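Local coordinates for protein tryptophan--tRNA ligase (Campylobacter jejuni subsp. jejuni, PDB 3TZL) that probably catalyses the ATP-dependent attachment of tryptophan to its cognate tRNA, as a homodimeric class I aminoacyl-tRNA synthetase, at residues Asn20-Ile25 and Lys240-Glu245; Val182-Val185 and Ala191-Ser194; Gln198-Ile203 and Lys211-Ser216; Asn234-Ala239 and Lys249-Arg254. One frame throughout, in Å; residues are numbered along the deposited sequence.

Overall arrangement
From the N terminus, helix 18-30 supplies Asn20-Ile25, the first half of contact 1, whose partner Lys240-Glu245 arrives 215 residues later and closes a long loop. Contacts 2 and 3 both fall within that loop, one after the other: contact 2 pairs Val182-Val185 with Ala191-Ser194 across five residues, and contact 3 ties Gln198-Ile203 to helix 207-215. Asn199 joins these two, with its OD1 2.8 Å from Ser194 N. Contact 4 then packs helix 234-239 on helix 245-257 and crosses contact 1, since their segments alternate. Contacts 1 and 2 both touch ADP, while contact 4, centred about 17 Å from the centre of contact 2, belongs to the helices beyond the nucleotide site.

Contact 1: Asn20-Ile25 and Lys240-Glu245; sequences NYFGAI and KLFLDE. With ADP (adenosine-5'-diphosphate), chain I.
Phe22 presents its ring edge to the face of Phe242 in a T-shaped stack, the centroids 5.2 Å apart and the planes at 87°. Its own face takes Leu241 in a CH-pi contact: CB of Leu241 lies 3.9 Å from the centroid of the Phe22 ring and 15° off the normal. Leu241 CD1 adds an apolar touch at CD2 of Phe22. The opposite face of the Phe22 ring is covered by CD2 of Tyr21, which sits over its centre, so the ring is held between its helix neighbour and the incoming loop. CG of Phe22 is anti to the carbonyl carbon (chi1 -69°), which carries the ring out toward Leu241. This helix, 18-30, starts within the predicted HIGH region, a signature of class I synthetases, and its other side faces the nucleotide. There ND2 of Asn20 reaches ADP O1A at 3.0 Å and ADP O4' at 3.1 Å, gripping phosphate and ribose together, while OD1 of Asn20 is tied back to His17 N. The bare CA of Gly23 lies against the adenine, 3.4 Å from ADP N3. Further out, Tyr276 packs edge-to-face with Phe242, and Val185 touches both Phe22 and Leu241.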
# COMPACT_ATOMS: atom_id res chain seq x y z
N ASN B 20 3.85 28.39 13.96
CA ASN B 20 3.26 27.67 12.83
C ASN B 20 2.36 28.60 12.03
O ASN B 20 2.35 28.55 10.81
CB ASN B 20 2.44 26.47 13.32
CG ASN B 20 3.26 25.50 14.13
OD1 ASN B 20 2.99 25.27 15.31
ND2 ASN B 20 4.29 24.92 13.51
N TYR B 21 1.63 29.45 12.74
CA TYR B 21 0.69 30.34 12.07
C TYR B 21 1.38 31.39 11.22
O TYR B 21 1.16 31.47 10.01
CB TYR B 21 -0.24 31.03 13.06
CG TYR B 21 -1.22 31.92 12.35
CD1 TYR B 21 -2.18 31.38 11.50
CD2 TYR B 21 -1.17 33.29 12.48
CE1 TYR B 21 -3.06 32.16 10.82
CE2 TYR B 21 -2.07 34.10 11.80
CZ TYR B 21 -3.01 33.52 10.96
OH TYR B 21 -3.91 34.29 10.27
N PHE B 22 2.20 32.22 11.85
CA PHE B 22 2.81 33.33 11.14
C PHE B 22 3.97 32.87 10.27
O PHE B 22 4.40 33.59 9.37
CB PHE B 22 3.27 34.43 12.11
CG PHE B 22 2.12 35.16 12.77
CD1 PHE B 22 1.37 36.08 12.05
CD2 PHE B 22 1.79 34.92 14.10
CE1 PHE B 22 0.30 36.75 12.65
CE2 PHE B 22 0.74 35.59 14.71
CZ PHE B 22 -0.01 36.50 13.98
N GLY B 23 4.47 31.67 10.55
CA GLY B 23 5.57 31.11 9.79
C GLY B 23 5.18 30.31 8.56
O GLY B 23 5.95 30.23 7.60
N ALA B 24 3.99 29.70 8.56
CA ALA B 24 3.60 28.87 7.42
C ALA B 24 2.12 28.97 7.05
O ALA B 24 1.77 29.12 5.89
CB ALA B 24 3.97 27.42 7.66
N ILE B 25 1.26 28.87 8.06
CA ILE B 25 -0.17 28.72 7.80
C ILE B 25 -0.81 29.95 7.18
O ILE B 25 -1.58 29.81 6.23
CB ILE B 25 -0.92 28.30 9.06
CG1 ILE B 25 -0.45 26.92 9.49
CG2 ILE B 25 -2.44 28.34 8.81
CD1 ILE B 25 -1.07 26.45 10.77
N LYS B 240 4.19 42.61 17.88
CA LYS B 240 4.27 43.14 16.52
C LYS B 240 3.45 42.34 15.52
O LYS B 240 2.90 42.90 14.57
CB LYS B 240 5.73 43.16 16.03
CG LYS B 240 6.62 44.15 16.75
CD LYS B 240 8.08 43.95 16.36
CE LYS B 240 8.34 44.33 14.91
NZ LYS B 240 8.23 45.80 14.70
N LEU B 241 3.39 41.03 15.75
CA LEU B 241 2.75 40.09 14.84
C LEU B 241 1.26 40.35 14.72
O LEU B 241 0.63 39.99 13.72
CB LEU B 241 2.96 38.66 15.35
CG LEU B 241 4.39 38.16 15.50
CD1 LEU B 241 4.41 36.81 16.20
CD2 LEU B 241 5.05 38.06 14.13
N PHE B 242 0.70 40.95 15.75
CA PHE B 242 -0.74 41.14 15.86
C PHE B 242 -1.13 42.59 15.63
O PHE B 242 -2.32 42.94 15.67
CB PHE B 242 -1.22 40.70 17.25
CG PHE B 242 -0.87 39.26 17.59
CD1 PHE B 242 -1.73 38.22 17.28
CD2 PHE B 242 0.33 38.97 18.23
CE1 PHE B 242 -1.41 36.92 17.59
CE2 PHE B 242 0.66 37.65 18.55
CZ PHE B 242 -0.21 36.64 18.23
N LEU B 243 -0.14 43.45 15.39
CA LEU B 243 -0.36 44.88 15.23
C LEU B 243 0.03 45.38 13.84
O LEU B 243 1.03 44.95 13.26
CB LEU B 243 0.42 45.67 16.29
CG LEU B 243 -0.02 45.56 17.76
CD1 LEU B 243 1.00 46.19 18.69
CD2 LEU B 243 -1.39 46.20 17.98
N ASP B 244 -0.77 46.30 13.31
CA ASP B 244 -0.45 47.02 12.08
C ASP B 244 0.62 48.06 12.39
O ASP B 244 0.98 48.24 13.55
CB ASP B 244 -1.69 47.71 11.51
CG ASP B 244 -2.47 48.48 12.57
OD1 ASP B 244 -2.60 47.97 13.70
OD2 ASP B 244 -2.94 49.59 12.27
N GLU B 245 1.12 48.74 11.37
CA GLU B 245 2.23 49.67 11.55
C GLU B 245 1.95 50.76 12.60
O GLU B 245 2.83 51.11 13.39
CB GLU B 245 2.66 50.29 10.22
CG GLU B 245 3.90 51.18 10.33
CD GLU B 245 4.85 51.03 9.16
OE1 GLU B 245 4.54 50.23 8.25
OE2 GLU B 245 5.91 51.70 9.15
PB ADP I . 8.39 22.79 16.05
O1B ADP I . 7.72 23.59 17.13
O2B ADP I . 7.99 21.33 16.04
O3B ADP I . 9.88 23.00 15.90
PA ADP I . 7.09 22.50 13.56
O1A ADP I . 5.65 22.25 13.92
O2A ADP I . 8.00 21.33 13.25
O3A ADP I . 7.73 23.42 14.73
O5' ADP I . 7.12 23.50 12.29
C5' ADP I . 6.19 23.35 11.21
C4' ADP I . 6.26 24.57 10.29
O4' ADP I . 5.95 25.77 11.00
C3' ADP I . 7.66 24.74 9.71
O3' ADP I . 7.63 24.38 8.32
C2' ADP I . 8.01 26.20 9.88
O2' ADP I . 7.99 26.87 8.61
C1' ADP I . 6.90 26.80 10.74
N9 ADP I . 7.46 27.31 12.02
C8 ADP I . 7.56 26.62 13.18
N7 ADP I . 8.11 27.38 14.17
C5 ADP I . 8.37 28.59 13.63
C6 ADP I . 8.94 29.86 14.12
N6 ADP I . 9.36 29.97 15.41
N1 ADP I . 9.04 30.88 13.24
C2 ADP I . 8.63 30.77 11.96
N3 ADP I . 8.10 29.64 11.45
C4 ADP I . 7.94 28.54 12.22

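Contact 2: Val182-Val185 and Ala191-Ser194; sequences VAVV and AKMS. With ADP (adenosine-5'-diphosphate), chain I.
Val185 and Met193, a selenomethionine here, run alongside each other in the same direction, CG1 of Val185 3.8 Å from CE of Met193. Val184 and Lys192 instead meet at about a right angle, the CG1 branch of Val184 coming to 3.7 Å from CG of Lys192. Lys192 has CG anti to its backbone N (chi1 163°) and an extended chain beyond, which passes its CE within van der Waals range of the adenine ring. One backbone bond joins the two segments: Met193 N donates to Val185 O at 2.9 Å and a nearly straight 171°. The same carbonyl also accepts from ADP N6 at 3.0 Å, and Val185 N donates to ADP N1 at 2.9 Å. Val185 thus reads N1 and N6 on the Watson-Crick edge, while Met193 O takes N6 from the N7 side at 2.8 Å; main-chain acceptors use both amino hydrogens. Lys192, Met193 and Ser194 belong to the predicted KMSKS motif, the mobile ATP-binding loop of class I synthetases. The two segments lie in the long loop between strand 175-177 and helix 207-215, with Val182 packed on Gln27 and Met193 on Ile18, both of helix 18-30.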
# COMPACT_ATOMS: atom_id res chain seq x y z
N VAL B 182 10.97 33.11 5.52
CA VAL B 182 10.00 33.77 6.39
C VAL B 182 10.56 34.22 7.74
O VAL B 182 11.36 33.52 8.37
CB VAL B 182 8.73 32.90 6.56
CG1 VAL B 182 8.99 31.74 7.53
CG2 VAL B 182 7.58 33.77 7.03
N ALA B 183 10.15 35.42 8.16
CA ALA B 183 10.59 36.00 9.42
C ALA B 183 10.31 35.05 10.57
O ALA B 183 9.18 34.61 10.76
CB ALA B 183 9.91 37.35 9.66
N VAL B 184 11.35 34.73 11.32
CA VAL B 184 11.24 33.78 12.41
C VAL B 184 10.40 34.38 13.53
O VAL B 184 10.35 35.60 13.70
CB VAL B 184 12.64 33.39 12.93
CG1 VAL B 184 12.57 32.16 13.82
CG2 VAL B 184 13.56 33.12 11.76
N VAL B 185 9.70 33.51 14.26
CA VAL B 185 8.90 33.93 15.39
C VAL B 185 9.64 33.58 16.67
O VAL B 185 10.04 32.43 16.89
CB VAL B 185 7.51 33.23 15.39
CG1 VAL B 185 6.86 33.34 16.77
CG2 VAL B 185 6.61 33.84 14.32
N ALA B 191 14.63 32.44 22.15
CA ALA B 191 15.04 31.52 21.09
C ALA B 191 13.88 31.31 20.13
O ALA B 191 12.73 31.57 20.48
CB ALA B 191 15.49 30.20 21.69
N LYS B 192 14.19 30.85 18.92
CA LYS B 192 13.16 30.53 17.94
C LYS B 192 12.08 29.69 18.58
O LYS B 192 12.38 28.70 19.24
CB LYS B 192 13.76 29.77 16.76
CG LYS B 192 12.74 29.05 15.89
CD LYS B 192 13.42 28.33 14.71
CE LYS B 192 12.38 27.66 13.81
NZ LYS B 192 12.86 27.57 12.40
N MSE B 193 10.82 30.11 18.43
CA MSE B 193 9.70 29.37 19.01
C MSE B 193 9.63 27.98 18.39
O MSE B 193 9.62 27.84 17.17
CB MSE B 193 8.38 30.11 18.79
CG MSE B 193 7.20 29.47 19.50
SE MSE B 193 5.49 30.45 19.28
CE MSE B 193 5.97 32.09 20.25
N SER B 194 9.58 26.97 19.24
CA SER B 194 9.39 25.59 18.80
C SER B 194 8.93 24.72 19.96
O SER B 194 9.17 25.05 21.13
CB SER B 194 10.67 25.01 18.20
OG SER B 194 11.51 24.50 19.22
PB ADP I . 8.39 22.79 16.05
O1B ADP I . 7.72 23.59 17.13
O2B ADP I . 7.99 21.33 16.04
O3B ADP I . 9.88 23.00 15.90
PA ADP I . 7.09 22.50 13.56
O1A ADP I . 5.65 22.25 13.92
O2A ADP I . 8.00 21.33 13.25
O3A ADP I . 7.73 23.42 14.73
O5' ADP I . 7.12 23.50 12.29
C5' ADP I . 6.19 23.35 11.21
C4' ADP I . 6.26 24.57 10.29
O4' ADP I . 5.95 25.77 11.00
C3' ADP I . 7.66 24.74 9.71
O3' ADP I . 7.63 24.38 8.32
C2' ADP I . 8.01 26.20 9.88
O2' ADP I . 7.99 26.87 8.61
C1' ADP I . 6.90 26.80 10.74
N9 ADP I . 7.46 27.31 12.02
C8 ADP I . 7.56 26.62 13.18
N7 ADP I . 8.11 27.38 14.17
C5 ADP I . 8.37 28.59 13.63
C6 ADP I . 8.94 29.86 14.12
N6 ADP I . 9.36 29.97 15.41
N1 ADP I . 9.04 30.88 13.24
C2 ADP I . 8.63 30.77 11.96
N3 ADP I . 8.10 29.64 11.45
C4 ADP I . 7.94 28.54 12.22

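Contact 3: Gln198-Ile203 and Lys211-Ser216; sequences QNTIDI and KKQISS
The amide of Gln213 grips Asp202 twice, through its backbone and its carboxylate. Asp202 N donates to OE1 of Gln213 at 2.8 Å and 166°, the donor tilted 18° from the plane of the Gln213 side-chain carbonyl. NE2 of Gln213 in turn donates to OD2 of Asp202, also at 2.8 Å and almost straight. The two flat groups are steeply turned: OD2 lies in the plane of the amide, yet NE2 meets it from above the carboxylate plane. The other oxygen of the carboxylate, OD1, is met on its syn side by OG1 of Thr200 at 3.0 Å, a bond within the loop that helps fix the rotation of the aspartate. Gln213 can reach across because its chain runs extended beyond CG (chi2 179°), passing alongside the peptide of Thr200, whose O is 3.5 Å from CD of Gln213.

Apolar contact between the two segments is limited to one pair: CD1 of Ile201 touches CG1 of Ile214 at 4.2 Å. Ile214 continues onto Lys266, Leu269 and Asn270 of helix 262-276. Ile201 is also joined to Ile18 by a backbone hydrogen bond, so the stretch just after the KMSKS motif runs between the HIGH region and helix 207-215. Just past the end of that helix, OG of Ser216 donates to Gln213 O at 2.6 Å.

With both amide ends and both carboxylate oxygens engaged, the glutamine orientation is set by a donor and an acceptor together, which ties helix 207-215 specifically to the loop. The two donors would probably favour a charged carboxylate on the buried Asp202.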
# COMPACT_ATOMS: atom_id res chain seq x y z
N GLN B 198 9.82 24.14 24.34
CA GLN B 198 8.74 24.48 25.27
C GLN B 198 8.69 25.99 25.51
O GLN B 198 8.51 26.46 26.64
CB GLN B 198 8.90 23.72 26.59
CG GLN B 198 9.03 22.20 26.43
CD GLN B 198 9.43 21.52 27.73
OE1 GLN B 198 10.57 21.64 28.18
NE2 GLN B 198 8.49 20.80 28.34
N ASN B 199 8.84 26.74 24.43
CA ASN B 199 8.83 28.18 24.51
C ASN B 199 7.69 28.77 23.68
O ASN B 199 7.79 29.90 23.18
CB ASN B 199 10.18 28.74 24.06
CG ASN B 199 10.47 28.47 22.59
OD1 ASN B 199 9.70 27.79 21.90
ND2 ASN B 199 11.58 29.02 22.10
N THR B 200 6.61 28.00 23.52
CA THR B 200 5.58 28.35 22.55
C THR B 200 4.46 29.23 23.11
O THR B 200 4.28 29.34 24.31
CB THR B 200 4.96 27.08 21.89
OG1 THR B 200 4.21 26.35 22.86
CG2 THR B 200 6.04 26.18 21.34
N ILE B 201 3.73 29.86 22.21
CA ILE B 201 2.45 30.46 22.53
C ILE B 201 1.42 29.80 21.62
O ILE B 201 1.47 29.95 20.40
CB ILE B 201 2.46 31.97 22.33
CG1 ILE B 201 3.30 32.63 23.42
CG2 ILE B 201 1.04 32.54 22.38
CD1 ILE B 201 3.57 34.09 23.16
N ASP B 202 0.51 29.04 22.23
CA ASP B 202 -0.43 28.21 21.49
C ASP B 202 -1.68 28.98 21.07
O ASP B 202 -2.08 29.96 21.70
CB ASP B 202 -0.81 26.96 22.31
CG ASP B 202 0.41 26.12 22.69
OD1 ASP B 202 1.40 26.11 21.94
OD2 ASP B 202 0.39 25.48 23.76
N ILE B 203 -2.29 28.50 19.98
CA ILE B 203 -3.42 29.18 19.36
C ILE B 203 -4.74 28.73 19.95
O ILE B 203 -5.64 29.53 20.15
CB ILE B 203 -3.46 28.85 17.86
CG1 ILE B 203 -2.23 29.44 17.17
CG2 ILE B 203 -4.73 29.38 17.23
CD1 ILE B 203 -2.14 29.11 15.70
N LYS B 211 -2.36 32.76 29.31
CA LYS B 211 -1.86 33.62 30.39
C LYS B 211 -0.54 33.07 30.95
O LYS B 211 0.41 33.82 31.17
CB LYS B 211 -2.90 33.75 31.50
CG LYS B 211 -2.60 34.83 32.54
CD LYS B 211 -3.64 34.84 33.65
CE LYS B 211 -3.36 35.92 34.70
NZ LYS B 211 -4.06 35.64 35.99
N LYS B 212 -0.50 31.76 31.15
CA LYS B 212 0.67 31.08 31.69
C LYS B 212 1.86 31.19 30.74
O LYS B 212 2.97 31.50 31.15
CB LYS B 212 0.32 29.61 31.94
CG LYS B 212 1.27 28.83 32.83
CD LYS B 212 0.82 27.37 32.94
CE LYS B 212 0.92 26.64 31.59
NZ LYS B 212 0.42 25.22 31.61
N GLN B 213 1.61 30.95 29.45
CA GLN B 213 2.66 31.00 28.45
C GLN B 213 3.20 32.41 28.29
O GLN B 213 4.41 32.62 28.23
CB GLN B 213 2.15 30.46 27.12
CG GLN B 213 1.89 28.97 27.21
CD GLN B 213 1.34 28.37 25.93
OE1 GLN B 213 0.85 29.07 25.04
NE2 GLN B 213 1.42 27.05 25.84
N ILE B 214 2.29 33.38 28.24
CA ILE B 214 2.69 34.77 28.06
C ILE B 214 3.45 35.26 29.29
O ILE B 214 4.41 36.01 29.17
CB ILE B 214 1.48 35.65 27.74
CG1 ILE B 214 1.06 35.45 26.28
CG2 ILE B 214 1.80 37.10 27.96
CD1 ILE B 214 -0.22 36.14 25.94
N SER B 215 3.02 34.82 30.47
CA SER B 215 3.67 35.23 31.71
C SER B 215 5.14 34.81 31.73
O SER B 215 5.97 35.48 32.34
CB SER B 215 2.96 34.61 32.91
OG SER B 215 2.43 35.61 33.75
N SER B 216 5.44 33.71 31.05
CA SER B 216 6.77 33.13 31.04
C SER B 216 7.72 33.86 30.12
O SER B 216 8.90 33.52 30.06
CB SER B 216 6.71 31.66 30.62
OG SER B 216 6.52 31.53 29.22

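Contact 4: Asn234-Ala239 and Lys249-Arg254; sequences NIFKIA and KELQIR
Helix 234-239 and the 249-254 portion of helix 245-257 run antiparallel, their short axes 11.1 Å apart at closest approach with 168° between directions, and the nearest CA atoms, those of Phe236 and Leu251, are 8.1 Å apart. They form an antiparallel helical hairpin, joined by the short 240-244 loop and lying beside helix 262-276. The separation is filled by the same two residues, whose side chains overlap while pointing in opposing directions. The CD2 branch of Leu251 comes to 3.6 Å from CD1 of Phe236, and its CG also lies against that ring, 3.7 Å from the same CD1. The methyl meets the ring obliquely. In Phe236, CG is anti to the backbone N (chi1 -174°), a setting that sends the ring straight across to the second helix. CD2 of Leu251 also rests on CB of Ala239, at 3.7 Å, one turn along from Phe236, so a single methyl touches both the ring and the alanine.

Gln252 meets the ring at its CE1 edge: its backbone N is near the ring plane, 3.9 Å from CE1 of Phe236, and its CB lies close by. Its amide is turned elsewhere, NE2 bonding to Glu256. Tyr255 and His230 each pair edge-to-face with Phe236, and Leu251 also packs on Tyr268 of helix 262-276.

No hydrogen bond or salt bridge crosses between the two segments. The pairing of these helices therefore rests on van der Waals contact among buried apolar groups, the aromatic neighbours of Phe236 extending the cluster, while the polar bonds of Gln252 and Arg254 are made with other partners.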
# COMPACT_ATOMS: atom_id res chain seq x y z
N ASN B 234 10.93 40.85 24.11
CA ASN B 234 10.23 39.76 23.47
C ASN B 234 8.72 39.93 23.51
O ASN B 234 8.01 39.39 22.67
CB ASN B 234 10.63 38.42 24.10
CG ASN B 234 12.10 38.11 23.90
OD1 ASN B 234 12.67 38.42 22.85
ND2 ASN B 234 12.72 37.52 24.91
N ILE B 235 8.23 40.68 24.49
CA ILE B 235 6.81 41.00 24.50
C ILE B 235 6.55 41.83 23.25
O ILE B 235 5.68 41.52 22.45
CB ILE B 235 6.40 41.81 25.74
CG1 ILE B 235 6.89 41.15 27.03
CG2 ILE B 235 4.89 41.98 25.79
CD1 ILE B 235 6.73 42.05 28.24
N PHE B 236 7.33 42.88 23.07
CA PHE B 236 7.12 43.74 21.92
C PHE B 236 7.29 42.98 20.60
O PHE B 236 6.42 43.06 19.74
CB PHE B 236 8.05 44.95 21.94
CG PHE B 236 7.76 45.94 20.86
CD1 PHE B 236 6.84 46.96 21.06
CD2 PHE B 236 8.41 45.86 19.64
CE1 PHE B 236 6.57 47.87 20.05
CE2 PHE B 236 8.15 46.77 18.63
CZ PHE B 236 7.22 47.77 18.84
N LYS B 237 8.37 42.22 20.48
CA LYS B 237 8.63 41.44 19.27
C LYS B 237 7.46 40.51 18.93
O LYS B 237 7.12 40.35 17.76
CB LYS B 237 9.90 40.61 19.42
CG LYS B 237 11.19 41.40 19.44
CD LYS B 237 12.38 40.46 19.62
CE LYS B 237 13.70 41.15 19.30
NZ LYS B 237 13.91 42.40 20.08
N ILE B 238 6.86 39.90 19.94
CA ILE B 238 5.70 39.05 19.73
C ILE B 238 4.42 39.85 19.47
O ILE B 238 3.59 39.46 18.64
CB ILE B 238 5.49 38.07 20.90
CG1 ILE B 238 6.67 37.11 21.00
CG2 ILE B 238 4.20 37.26 20.72
CD1 ILE B 238 6.67 36.32 22.28
N ALA B 239 4.27 40.98 20.15
CA ALA B 239 3.10 41.84 19.93
C ALA B 239 3.02 42.34 18.48
O ALA B 239 1.93 42.48 17.93
CB ALA B 239 3.09 43.00 20.90
N LYS B 249 3.31 51.36 16.45
CA LYS B 249 3.74 52.71 16.78
C LYS B 249 3.11 53.18 18.09
O LYS B 249 3.80 53.77 18.94
CB LYS B 249 3.38 53.66 15.64
CG LYS B 249 3.97 55.03 15.81
CD LYS B 249 5.47 54.94 16.10
CE LYS B 249 6.02 56.29 16.48
NZ LYS B 249 7.50 56.29 16.69
N GLU B 250 1.82 52.93 18.27
CA GLU B 250 1.16 53.31 19.52
C GLU B 250 1.72 52.53 20.72
O GLU B 250 1.87 53.08 21.80
CB GLU B 250 -0.36 53.16 19.42
CG GLU B 250 -1.01 54.22 18.54
CD GLU B 250 -2.51 54.02 18.39
OE1 GLU B 250 -3.02 52.96 18.81
OE2 GLU B 250 -3.17 54.93 17.84
N LEU B 251 2.04 51.25 20.52
CA LEU B 251 2.70 50.47 21.57
C LEU B 251 4.10 51.01 21.86
O LEU B 251 4.50 51.17 23.01
CB LEU B 251 2.77 48.99 21.21
CG LEU B 251 3.46 48.03 22.20
CD1 LEU B 251 2.81 48.12 23.56
CD2 LEU B 251 3.36 46.61 21.71
N GLN B 252 4.85 51.27 20.80
CA GLN B 252 6.21 51.78 20.94
C GLN B 252 6.24 53.11 21.70
O GLN B 252 7.19 53.38 22.44
CB GLN B 252 6.83 51.94 19.56
CG GLN B 252 8.23 52.52 19.55
CD GLN B 252 8.75 52.65 18.13
OE1 GLN B 252 8.23 52.02 17.20
NE2 GLN B 252 9.78 53.48 17.95
N ILE B 253 5.20 53.91 21.51
CA ILE B 253 5.11 55.19 22.22
C ILE B 253 4.94 54.89 23.69
O ILE B 253 5.52 55.57 24.55
CB ILE B 253 3.92 56.02 21.71
CG1 ILE B 253 4.25 56.65 20.35
CG2 ILE B 253 3.53 57.10 22.70
CD1 ILE B 253 3.01 57.10 19.57
N ARG B 254 4.16 53.85 23.99
CA ARG B 254 3.91 53.44 25.37
C ARG B 254 5.20 52.95 26.04
O ARG B 254 5.45 53.25 27.21
CB ARG B 254 2.80 52.39 25.44
CG ARG B 254 1.41 52.97 25.19
CD ARG B 254 0.38 51.89 24.90
NE ARG B 254 0.13 51.04 26.05
CZ ARG B 254 -0.63 49.95 26.02
NH1 ARG B 254 -1.22 49.58 24.89
NH2 ARG B 254 -0.79 49.22 27.12